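UTP-glucose-1-phosphate uridylyltransferase 2 (PDB 3GUE) probably catalyses the formation of UDP-glucose and diphosphate from UTP and glucose 1-phosphate, and binds UDP-glucose in its active site. Local coordinates at residues 13-18 / 173-178; 84-89 / 133-138; 162-167 / 184-189; 328-333 / 346-351. All blocks are in the same frame, centred on the assembly; numbering follows the deposited sequence.

Interaction 1: 13-18 / 173-178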
# COMPACT_ATOMS: atom_id res chain seq x y z
N LEU A 13 14.68 25.63 8.81
CA LEU A 13 15.07 26.56 7.76
C LEU A 13 15.89 25.88 6.65
O LEU A 13 15.67 26.10 5.44
CB LEU A 13 15.81 27.78 8.38
CG LEU A 13 16.02 28.98 7.47
CD1 LEU A 13 14.65 29.41 7.03
CD2 LEU A 13 16.81 30.09 8.22
N ALA A 14 16.83 25.02 7.06
CA ALA A 14 17.56 24.17 6.13
C ALA A 14 16.64 23.26 5.28
O ALA A 14 16.85 23.16 4.06
CB ALA A 14 18.64 23.33 6.88
N CYS A 15 15.63 22.64 5.91
CA CYS A 15 14.64 21.81 5.19
C CYS A 15 13.84 22.71 4.25
O CYS A 15 13.57 22.33 3.11
CB CYS A 15 13.66 21.05 6.11
SG CYS A 15 14.43 19.85 7.25
N LEU A 16 13.51 23.90 4.73
CA LEU A 16 12.65 24.84 3.99
C LEU A 16 13.32 25.22 2.70
O LEU A 16 12.70 25.14 1.62
CB LEU A 16 12.34 26.09 4.83
CG LEU A 16 11.45 27.18 4.24
CD1 LEU A 16 10.91 28.01 5.37
CD2 LEU A 16 12.23 28.09 3.25
N GLU A 17 14.59 25.62 2.80
CA GLU A 17 15.35 26.13 1.69
C GLU A 17 15.64 25.05 0.68
O GLU A 17 15.54 25.29 -0.51
CB GLU A 17 16.65 26.82 2.16
CG GLU A 17 16.44 28.22 2.76
CD GLU A 17 17.70 28.88 3.35
OE1 GLU A 17 18.75 28.23 3.51
OE2 GLU A 17 17.61 30.08 3.67
N LYS A 18 15.99 23.85 1.16
CA LYS A 18 16.23 22.70 0.29
C LYS A 18 14.95 22.29 -0.47
O LYS A 18 15.04 21.88 -1.64
CB LYS A 18 16.74 21.51 1.11
CG LYS A 18 17.13 20.28 0.28
CD LYS A 18 17.78 19.20 1.14
CE LYS A 18 18.63 18.23 0.28
NZ LYS A 18 19.40 17.33 1.21
N PHE A 173 18.25 16.76 13.06
CA PHE A 173 17.04 17.03 12.23
C PHE A 173 17.25 17.89 10.96
O PHE A 173 16.28 18.33 10.33
CB PHE A 173 15.86 17.54 13.10
CG PHE A 173 15.63 16.70 14.35
CD1 PHE A 173 14.90 15.52 14.29
CD2 PHE A 173 16.20 17.08 15.58
CE1 PHE A 173 14.70 14.74 15.44
CE2 PHE A 173 16.01 16.29 16.75
CZ PHE A 173 15.26 15.12 16.66
N PHE A 174 18.50 18.10 10.59
CA PHE A 174 18.83 18.76 9.32
C PHE A 174 18.54 17.84 8.15
O PHE A 174 18.60 16.64 8.32
CB PHE A 174 20.29 19.19 9.31
CG PHE A 174 20.52 20.56 9.91
CD1 PHE A 174 20.85 21.64 9.09
CD2 PHE A 174 20.39 20.77 11.28
CE1 PHE A 174 21.06 22.92 9.65
CE2 PHE A 174 20.58 22.03 11.85
CZ PHE A 174 20.90 23.11 11.03
N PRO A 175 18.24 18.38 6.95
CA PRO A 175 18.14 17.40 5.86
C PRO A 175 19.50 16.72 5.65
O PRO A 175 20.56 17.36 5.72
CB PRO A 175 17.83 18.26 4.62
CG PRO A 175 17.38 19.56 5.15
CD PRO A 175 18.05 19.75 6.48
N VAL A 176 19.44 15.42 5.39
CA VAL A 176 20.61 14.60 5.19
C VAL A 176 21.26 14.98 3.86
O VAL A 176 20.60 15.43 2.93
CB VAL A 176 20.26 13.08 5.29
CG1 VAL A 176 19.43 12.60 4.09
CG2 VAL A 176 21.51 12.21 5.53
N THR A 177 22.57 14.83 3.82
CA THR A 177 23.32 14.87 2.56
C THR A 177 23.87 13.48 2.26
O THR A 177 24.35 12.79 3.16
CB THR A 177 24.46 15.91 2.63
OG1 THR A 177 23.89 17.23 2.70
CG2 THR A 177 25.37 15.81 1.42
N TYR A 178 23.74 13.06 1.00
CA TYR A 178 24.27 11.78 0.51
C TYR A 178 24.90 11.96 -0.90
O TYR A 178 24.27 11.66 -1.93
CB TYR A 178 23.21 10.65 0.55
CG TYR A 178 23.79 9.26 0.43
CD1 TYR A 178 24.63 8.75 1.42
CD2 TYR A 178 23.52 8.45 -0.69
CE1 TYR A 178 25.19 7.49 1.32
CE2 TYR A 178 24.09 7.17 -0.81
CZ TYR A 178 24.92 6.70 0.21
OH TYR A 178 25.50 5.46 0.13
O HOH W 1 21.82 18.83 1.96
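K18 NZ is the best-held polar atom here, gripped by two bonds: a salt bridge from NZ to OE1 of E185, and a hydrogen bond of 2.9 Å from NZ to a water. That water also bonds to T177 OG1 at 2.7 Å, so it ties the lysine to the loop 173-178. A third oxygen, V176 O, stands 2.8 Å from K18 NZ, but the angle is poor for a hydrogen bond; the carbonyl may still ease the positive charge electrostatically. K18 reaches this position with CG anti to the backbone N (chi1 -176°) and the rest of the chain extended. Its methylenes slide past P175 in the opposite direction, with K18 CD lying 3.6 Å from P175 CB.

The proline ring is the wedge of the contact. Its tip presses on the helix backbone, P175 CG coming 3.5 Å from C15 CA. C15 SG, turned beside its own backbone N (chi1 -61°), meets P175 CG at 3.6 Å. One turn before K18, A14 CB rests against P175 CD and approaches the F174 ring obliquely, 3.6 Å from F174 CD1. F174, P175 and V176 have backbone angles of the polyproline II region, so the loop runs past the helix as an extended chain.

Behind this layer C15 also touches F32 and H36 of helix 26-40, while P175 backs onto P166. Far from the nucleotide site, the arrangement is a polyproline II-like segment packed across an alpha helix, joining the N-terminal helix 10-21 to the loop between strands 165-169 and 186-187.

Interaction 2: 84-89 / 133-138. With UPG (uridine-5'-diphosphate-glucose), chain C.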
# COMPACT_ATOMS: atom_id res chain seq x y z
N GLY A 84 3.45 5.66 -5.90
CA GLY A 84 4.47 6.64 -5.51
C GLY A 84 5.54 6.11 -4.57
O GLY A 84 6.56 6.75 -4.37
N GLY A 85 5.34 4.91 -4.03
CA GLY A 85 6.30 4.37 -3.07
C GLY A 85 7.56 3.85 -3.75
O GLY A 85 7.58 3.65 -4.97
N LEU A 86 8.59 3.62 -2.95
CA LEU A 86 9.92 3.35 -3.47
C LEU A 86 10.28 1.89 -3.37
O LEU A 86 11.26 1.45 -3.98
CB LEU A 86 10.96 4.19 -2.74
CG LEU A 86 10.57 5.63 -2.40
CD1 LEU A 86 11.53 6.21 -1.37
CD2 LEU A 86 10.51 6.48 -3.66
N GLY A 87 9.47 1.14 -2.61
CA GLY A 87 9.65 -0.30 -2.48
C GLY A 87 10.96 -0.68 -1.83
O GLY A 87 11.55 -1.71 -2.18
N THR A 88 11.39 0.12 -0.87
CA THR A 88 12.72 -0.07 -0.28
C THR A 88 12.75 -1.34 0.58
O THR A 88 13.77 -2.04 0.60
CB THR A 88 13.18 1.16 0.50
OG1 THR A 88 12.26 1.41 1.57
CG2 THR A 88 13.22 2.40 -0.42
N GLY A 89 11.62 -1.64 1.23
CA GLY A 89 11.39 -2.89 1.97
C GLY A 89 11.73 -4.15 1.18
O GLY A 89 12.25 -5.12 1.75
N SER A 133 5.59 9.43 -7.78
CA SER A 133 6.57 10.26 -7.10
C SER A 133 7.76 10.51 -8.05
O SER A 133 7.79 9.99 -9.17
CB SER A 133 7.08 9.53 -5.86
OG SER A 133 7.79 8.35 -6.25
N PHE A 134 8.74 11.30 -7.58
CA PHE A 134 9.97 11.55 -8.35
C PHE A 134 10.66 10.24 -8.77
O PHE A 134 11.28 10.18 -9.84
CB PHE A 134 10.94 12.50 -7.58
CG PHE A 134 11.54 11.90 -6.31
CD1 PHE A 134 12.86 11.42 -6.30
CD2 PHE A 134 10.81 11.82 -5.12
CE1 PHE A 134 13.42 10.85 -5.14
CE2 PHE A 134 11.36 11.26 -3.95
CZ PHE A 134 12.66 10.78 -3.97
N SER A 135 10.51 9.19 -7.95
CA SER A 135 11.18 7.90 -8.12
C SER A 135 10.47 6.93 -9.09
O SER A 135 11.07 5.98 -9.60
CB SER A 135 11.30 7.20 -6.77
OG SER A 135 12.20 7.86 -5.89
N THR A 136 9.19 7.18 -9.34
CA THR A 136 8.39 6.25 -10.11
C THR A 136 7.85 6.82 -11.43
O THR A 136 7.50 6.05 -12.32
CB THR A 136 7.18 5.68 -9.30
OG1 THR A 136 6.20 6.69 -9.14
CG2 THR A 136 7.59 5.15 -7.95
N SER A 137 7.80 8.15 -11.56
CA SER A 137 7.14 8.79 -12.69
C SER A 137 7.69 8.42 -14.08
O SER A 137 6.91 8.03 -14.97
CB SER A 137 7.19 10.32 -12.52
OG SER A 137 6.72 10.96 -13.70
N GLY A 138 9.00 8.59 -14.27
CA GLY A 138 9.68 8.33 -15.56
C GLY A 138 9.60 6.90 -16.07
O GLY A 138 9.31 6.65 -17.26
N1 UPG C . 2.74 4.99 -1.98
C2 UPG C . 2.61 6.24 -2.61
N3 UPG C . 3.26 7.32 -2.02
C4 UPG C . 4.00 7.21 -0.87
C5 UPG C . 4.11 5.97 -0.22
C6 UPG C . 3.48 4.85 -0.77
O2 UPG C . 2.00 6.45 -3.67
O4 UPG C . 4.54 8.23 -0.44
C1C UPG C . 2.06 3.79 -2.58
C2C UPG C . 2.82 2.48 -2.77
O2C UPG C . 3.60 2.51 -3.97
C3C UPG C . 1.65 1.51 -2.90
C4C UPG C . 0.66 2.06 -1.89
O4C UPG C . 1.00 3.45 -1.67
O3C UPG C . 1.08 1.65 -4.21
C5C UPG C . 0.76 1.32 -0.52
O5C UPG C . 1.97 1.56 0.16
PA UPG C . 2.73 0.37 0.94
O1A UPG C . 2.76 -0.76 -0.02
O2A UPG C . 3.98 0.83 1.55
O3A UPG C . 1.64 -0.01 2.11
PB UPG C . 1.52 0.63 3.61
O1B UPG C . 1.47 2.09 3.48
O2B UPG C . 2.51 -0.00 4.54
O3B UPG C . 0.11 -0.01 4.03
C1' UPG C . -1.10 0.40 3.30
C2' UPG C . -2.08 1.03 4.29
C3' UPG C . -2.36 -0.00 5.37
C4' UPG C . -2.99 -1.25 4.73
C5' UPG C . -2.05 -1.82 3.64
C6' UPG C . -2.77 -2.83 2.79
O2' UPG C . -1.53 2.21 4.89
O3' UPG C . -3.19 0.58 6.37
O4' UPG C . -3.25 -2.24 5.71
O5' UPG C . -1.61 -0.80 2.69
O6' UPG C . -1.82 -3.61 2.06
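The L86 side chain is laid against S135 so that only its CD2 branch does the touching. With CG beside the backbone N and chi2 extended, L86 CD2 arrives 3.1 Å from S135 OG, and its 3.3 Å separation from S135 CB is tighter than usual van der Waals contact. The S135 hydroxyl lies between two apolar groups, since OG also sits above one face of the F134 ring, offset toward its rim. The same ring makes a cation-pi contact with R164.

S133 and T136 both direct their side chains at the glycine backbone, each with its hydroxyl in the crowded position between backbone N and carbonyl carbon. S133 OG donates to G84 O at 2.8 Å, from above the carbonyl plane (27° out of it). T136 turns its methyl across to G85 O, with CG2 and the oxygen 3.3 Å apart.

The glycines belong to the glycine-rich nucleotide-binding loop that follows strand 77-83, as in other GT-A-type nucleotidyltransferases, and 133-138 is the turn after the adjacent parallel strand 128-132. Bound UDP-glucose lies on the loop: G85 N donates to ribose O2C at 3.0 Å, and G84 N makes a weak bond of 2.8 Å to uracil O2.

The turn is braced from within. T136 OG1 accepts from S133 N, nearly straight at 161°, and is also bonded to N83 O. S133 O takes two donors, T136 N and the N of S137, the first residue of helix 137-143, while S135 N reaches S133 OG weakly.

Interaction 3: 162-167 / 184-189. With UPG (uridine-5'-diphosphate-glucose), chain C.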
# COMPACT_ATOMS: atom_id res chain seq x y z
N GLN A 162 2.95 13.52 -6.80
CA GLN A 162 2.93 13.87 -5.41
C GLN A 162 4.19 14.67 -5.08
O GLN A 162 5.02 14.98 -5.94
CB GLN A 162 2.77 12.62 -4.53
CG GLN A 162 3.97 11.68 -4.44
CD GLN A 162 3.73 10.58 -3.41
OE1 GLN A 162 3.71 9.40 -3.74
NE2 GLN A 162 3.49 10.98 -2.18
N ASN A 163 4.29 15.06 -3.82
CA ASN A 163 5.40 15.82 -3.31
C ASN A 163 6.56 14.91 -2.92
O ASN A 163 6.46 13.68 -2.99
CB ASN A 163 4.93 16.61 -2.10
CG ASN A 163 3.72 17.50 -2.41
OD1 ASN A 163 2.70 17.45 -1.72
ND2 ASN A 163 3.85 18.31 -3.45
N ARG A 164 7.67 15.55 -2.58
CA ARG A 164 8.81 14.92 -1.93
C ARG A 164 9.32 15.77 -0.78
O ARG A 164 9.19 17.01 -0.79
CB ARG A 164 9.95 14.58 -2.89
CG ARG A 164 10.43 15.70 -3.78
CD ARG A 164 11.65 15.21 -4.55
NE ARG A 164 12.46 16.31 -5.10
CZ ARG A 164 13.63 16.12 -5.70
NH1 ARG A 164 14.12 14.89 -5.85
NH2 ARG A 164 14.31 17.16 -6.18
N VAL A 165 9.91 15.08 0.19
CA VAL A 165 10.35 15.70 1.43
C VAL A 165 11.77 15.19 1.74
O VAL A 165 12.12 14.07 1.40
CB VAL A 165 9.32 15.47 2.63
CG1 VAL A 165 7.89 15.85 2.23
CG2 VAL A 165 9.33 14.07 3.16
N PRO A 166 12.61 16.02 2.37
CA PRO A 166 13.92 15.42 2.66
C PRO A 166 13.87 14.45 3.84
O PRO A 166 13.04 14.62 4.75
CB PRO A 166 14.79 16.65 2.99
CG PRO A 166 13.85 17.61 3.59
CD PRO A 166 12.54 17.43 2.83
N LYS A 167 14.69 13.40 3.77
CA LYS A 167 15.00 12.57 4.92
C LYS A 167 15.80 13.48 5.84
O LYS A 167 16.56 14.33 5.35
CB LYS A 167 15.89 11.40 4.52
CG LYS A 167 15.21 10.42 3.57
CD LYS A 167 16.20 9.36 3.16
CE LYS A 167 15.63 8.49 2.05
NZ LYS A 167 16.54 7.35 1.72
N CYS A 184 18.94 9.59 -2.77
CA CYS A 184 18.66 9.02 -1.45
C CYS A 184 18.33 10.06 -0.37
O CYS A 184 17.94 9.65 0.73
CB CYS A 184 19.82 8.16 -0.95
SG CYS A 184 20.10 6.66 -1.93
N GLU A 185 18.51 11.36 -0.67
CA GLU A 185 18.26 12.47 0.28
C GLU A 185 16.76 12.82 0.46
O GLU A 185 16.40 13.65 1.31
CB GLU A 185 19.04 13.72 -0.15
CG GLU A 185 20.59 13.59 -0.16
CD GLU A 185 21.32 14.78 -0.77
OE1 GLU A 185 20.68 15.79 -1.19
OE2 GLU A 185 22.56 14.71 -0.85
N TRP A 186 15.92 12.18 -0.35
CA TRP A 186 14.51 12.53 -0.48
C TRP A 186 13.61 11.31 -0.35
O TRP A 186 14.02 10.23 -0.77
CB TRP A 186 14.26 13.11 -1.88
CG TRP A 186 14.92 14.38 -2.08
CD1 TRP A 186 16.18 14.58 -2.60
CD2 TRP A 186 14.39 15.67 -1.78
NE1 TRP A 186 16.45 15.93 -2.64
CE2 TRP A 186 15.38 16.62 -2.15
CE3 TRP A 186 13.17 16.11 -1.24
CZ2 TRP A 186 15.19 17.99 -1.98
CZ3 TRP A 186 12.98 17.47 -1.07
CH2 TRP A 186 13.99 18.41 -1.46
N VAL A 187 12.40 11.50 0.18
CA VAL A 187 11.31 10.48 0.09
C VAL A 187 9.94 11.10 -0.16
O VAL A 187 9.68 12.16 0.38
CB VAL A 187 11.13 9.64 1.37
CG1 VAL A 187 12.11 8.50 1.39
CG2 VAL A 187 11.23 10.50 2.63
N PRO A 188 9.06 10.41 -0.93
CA PRO A 188 7.65 10.82 -1.02
C PRO A 188 7.07 10.73 0.40
O PRO A 188 7.41 9.80 1.13
CB PRO A 188 7.01 9.74 -1.93
CG PRO A 188 7.95 8.57 -1.87
CD PRO A 188 9.32 9.19 -1.73
N PRO A 189 6.21 11.70 0.80
CA PRO A 189 5.80 11.76 2.22
C PRO A 189 4.65 10.82 2.66
O PRO A 189 3.94 11.13 3.63
CB PRO A 189 5.39 13.22 2.37
CG PRO A 189 4.95 13.66 1.02
CD PRO A 189 5.60 12.78 -0.01
N1 UPG C . 2.74 4.99 -1.98
C2 UPG C . 2.61 6.24 -2.61
N3 UPG C . 3.26 7.32 -2.02
C4 UPG C . 4.00 7.21 -0.87
C5 UPG C . 4.11 5.97 -0.22
C6 UPG C . 3.48 4.85 -0.77
O2 UPG C . 2.00 6.45 -3.67
O4 UPG C . 4.54 8.23 -0.44
C1C UPG C . 2.06 3.79 -2.58
C2C UPG C . 2.82 2.48 -2.77
O2C UPG C . 3.60 2.51 -3.97
C3C UPG C . 1.65 1.51 -2.90
C4C UPG C . 0.66 2.06 -1.89
O4C UPG C . 1.00 3.45 -1.67
O3C UPG C . 1.08 1.65 -4.21
C5C UPG C . 0.76 1.32 -0.52
O5C UPG C . 1.97 1.56 0.16
PA UPG C . 2.73 0.37 0.94
O1A UPG C . 2.76 -0.76 -0.02
O2A UPG C . 3.98 0.83 1.55
O3A UPG C . 1.64 -0.01 2.11
PB UPG C . 1.52 0.63 3.61
O1B UPG C . 1.47 2.09 3.48
O2B UPG C . 2.51 -0.00 4.54
O3B UPG C . 0.11 -0.01 4.03
C1' UPG C . -1.10 0.40 3.30
C2' UPG C . -2.08 1.03 4.29
C3' UPG C . -2.36 -0.00 5.37
C4' UPG C . -2.99 -1.25 4.73
C5' UPG C . -2.05 -1.82 3.64
C6' UPG C . -2.77 -2.83 2.79
O2' UPG C . -1.53 2.21 4.89
O3' UPG C . -3.19 0.58 6.37
O4' UPG C . -3.25 -2.24 5.71
O5' UPG C . -1.61 -0.80 2.69
O6' UPG C . -1.82 -3.61 2.06
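R164 places CG in the crowded position between its backbone N and carbonyl carbon (chi1 51°) and then runs extended to NE, while W186 turns CG anti to its carbonyl carbon and stands its ring across the CA-CB-CG plane (chi2 91°). Together these torsions lay the guanidinium flat over one indole face, centres 4.0 Å apart and planes 10° from parallel. CZ sits above the five-membered ring in a cation-pi contact, and R164 CD follows the six-membered ring. P166 CD adds a touch at W186 CZ3.

Beneath the stack, V165 and V187 form an antiparallel hydrogen-bonded pair. V187 N to V165 O, 2.9 Å, lies nearly along the C=O axis, whereas V165 N reaches V187 O from above the carbonyl plane. K167 N continues the pairing to E185 O at 3.0 Å. The extended K167 side chain crosses V187, CE 3.6 Å from V187 CG1, and its NZ is bonded to V335 O and weakly to C184 O.

At the other end Q162 reads the base edge: Q162 OE1 accepts from uracil N3 of UDP-glucose at 2.7 Å, and NE2 bonds only weakly to uracil O4. D193 OD2 takes NE2 as well, a second-shell contact that would fix which way the amide faces. P188 CB packs on Q162 CD at 3.7 Å and also meets uracil O4.

Strand 186-187 forms an edge of the four-stranded antiparallel sheet, and 165-169 lies between it and 344-349. V165 rests on C28 and F32 of helix 26-40, while Q162 touches V197 of helix 194-201.

Interaction 4: 328-333 / 346-351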
# COMPACT_ATOMS: atom_id res chain seq x y z
N VAL A 328 1.42 12.25 11.97
CA VAL A 328 2.71 12.07 11.34
C VAL A 328 3.33 10.80 11.89
O VAL A 328 3.23 10.53 13.09
CB VAL A 328 3.66 13.27 11.56
CG1 VAL A 328 3.96 13.51 13.07
CG2 VAL A 328 4.95 13.07 10.76
N MET A 329 3.93 10.00 11.00
CA MET A 329 4.60 8.78 11.40
C MET A 329 6.08 9.06 11.21
O MET A 329 6.49 9.58 10.17
CB MET A 329 4.15 7.60 10.52
CG MET A 329 2.62 7.48 10.34
SD MET A 329 2.10 5.92 9.62
CE MET A 329 2.63 6.08 7.90
N ARG A 330 6.88 8.72 12.21
CA ARG A 330 8.29 9.10 12.24
C ARG A 330 9.07 7.82 12.03
O ARG A 330 9.31 7.07 12.97
CB ARG A 330 8.63 9.76 13.59
CG ARG A 330 10.04 10.37 13.69
CD ARG A 330 10.47 10.46 15.14
NE ARG A 330 10.53 9.14 15.77
CZ ARG A 330 11.04 8.90 16.97
NH1 ARG A 330 11.58 9.88 17.70
NH2 ARG A 330 11.03 7.66 17.46
N ASN A 331 9.42 7.58 10.78
CA ASN A 331 9.97 6.32 10.31
C ASN A 331 11.51 6.32 10.26
O ASN A 331 12.10 6.96 9.39
CB ASN A 331 9.40 6.02 8.90
CG ASN A 331 9.29 4.53 8.59
OD1 ASN A 331 9.48 3.68 9.46
ND2 ASN A 331 8.94 4.22 7.36
N PRO A 332 12.16 5.58 11.19
CA PRO A 332 13.63 5.60 11.26
C PRO A 332 14.21 4.68 10.20
O PRO A 332 13.70 3.58 10.00
CB PRO A 332 13.89 5.05 12.67
CG PRO A 332 12.77 4.04 12.86
CD PRO A 332 11.57 4.66 12.18
N LYS A 333 15.26 5.13 9.51
CA LYS A 333 15.92 4.39 8.43
C LYS A 333 17.39 4.82 8.40
O LYS A 333 17.81 5.67 9.16
CB LYS A 333 15.33 4.76 7.05
CG LYS A 333 13.87 4.39 6.77
CD LYS A 333 13.67 2.93 6.56
CE LYS A 333 12.17 2.62 6.38
NZ LYS A 333 11.92 1.15 6.49
N TYR A 346 15.21 10.00 9.72
CA TYR A 346 13.80 9.83 9.99
C TYR A 346 13.03 10.27 8.74
O TYR A 346 13.28 11.35 8.20
CB TYR A 346 13.36 10.71 11.17
CG TYR A 346 13.80 10.30 12.57
CD1 TYR A 346 13.56 9.02 13.07
CD2 TYR A 346 14.37 11.26 13.45
CE1 TYR A 346 13.93 8.67 14.40
CE2 TYR A 346 14.73 10.92 14.76
CZ TYR A 346 14.52 9.64 15.23
OH TYR A 346 14.90 9.31 16.52
N GLN A 347 12.13 9.40 8.27
CA GLN A 347 11.19 9.76 7.22
C GLN A 347 9.82 10.10 7.82
O GLN A 347 9.20 9.29 8.51
CB GLN A 347 11.11 8.64 6.17
CG GLN A 347 12.52 8.21 5.70
CD GLN A 347 12.56 6.99 4.79
OE1 GLN A 347 13.61 6.68 4.25
NE2 GLN A 347 11.45 6.29 4.64
N LEU A 348 9.40 11.34 7.61
CA LEU A 348 8.12 11.82 8.09
C LEU A 348 7.09 11.52 6.98
O LEU A 348 7.29 11.88 5.83
CB LEU A 348 8.19 13.32 8.39
CG LEU A 348 9.25 13.84 9.35
CD1 LEU A 348 8.95 15.30 9.69
CD2 LEU A 348 9.38 13.02 10.62
N GLU A 349 6.02 10.82 7.35
CA GLU A 349 5.07 10.27 6.38
C GLU A 349 3.68 10.24 7.00
O GLU A 349 3.56 10.07 8.22
CB GLU A 349 5.43 8.82 6.04
CG GLU A 349 6.66 8.63 5.16
CD GLU A 349 7.55 7.54 5.70
OE1 GLU A 349 7.41 7.24 6.90
OE2 GLU A 349 8.37 6.98 4.95
N VAL A 350 2.66 10.39 6.15
CA VAL A 350 1.26 10.15 6.53
C VAL A 350 0.58 9.06 5.69
O VAL A 350 1.01 8.78 4.56
CB VAL A 350 0.41 11.43 6.41
CG1 VAL A 350 0.68 12.35 7.57
CG2 VAL A 350 0.70 12.14 5.08
N ALA A 351 -0.49 8.47 6.23
CA ALA A 351 -1.25 7.38 5.56
C ALA A 351 -2.67 7.89 5.19
O ALA A 351 -3.36 8.52 6.02
CB ALA A 351 -1.34 6.18 6.45
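R330 lies along Y346, the two side chains pointing the same way, and overlaps one face of its ring. CG is anti to the backbone N (chi1 -172°), and a bend at chi3 turns the guanidinium over the phenol. R330 CD stands 3.9 Å from the centroid of the Y346 ring, a CH-pi contact almost on the ring normal. Farther out the guanidinium is stacked 8° from parallel, offset so that NH1 approaches Y346 OH. P332 CB adds a contact of 4.0 Å to Y346 CD1.

The face carrying N331, Q347 and E349 is largely polar, with M329 at its end. E349 OE2 accepts from Q347 NE2 at 3.2 Å, the donor lying above the carboxylate plane. This amide of its own strand is the chief hold on the carboxylate; N331 ND2 of the partner strand adds only a weak bond to OE1. The K333 side chain crosses that of Q347 at about a right angle, K333 CG lying 3.5 Å from Q347 CD. M329 CE reaches A351 CB, and both side chains touch E280, a UDP-glucose-binding residue.

Four backbone bonds join the strands. Q347 N to N331 O is the shortest, 2.7 Å, and nearly straight (176°).

Outside the pair, L348 packs on F32 and V39 of helix 26-40. L348 and the following V350 line the pocket of a bound dithiol (DTU), probably from the crystallisation liquor. The pairs alternate as in an antiparallel sheet, and since the strands are consecutive in the chain, 329-334 and 344-349 form a beta hairpin.

In the fold
Interactions 2 and 3 both contribute to the uracil end of the UDP-glucose pocket. Their centres are about 10 Å apart, and G84 CA lies 3.4 Å from Q162 OE1 beside the base, while F134 CZ meets W186 CB at 3.5 Å. Interactions 3 and 4 share the antiparallel sheet, where 165-169 and 344-349 are neighbours; P189 O and V350 N, 2.9 Å apart, are probably hydrogen-bonded. Interaction 1 is the outermost of the four, its centre about 27 Å from the centre of the chain, yet its loop 173-178 meets interaction 3 through Y178 N and E185 OE2 at 2.7 Å, a probable hydrogen bond. F173 CE1 also touches Y346 CE2 of interaction 4 at 3.9 Å. Interactions 1 and 2 do not touch.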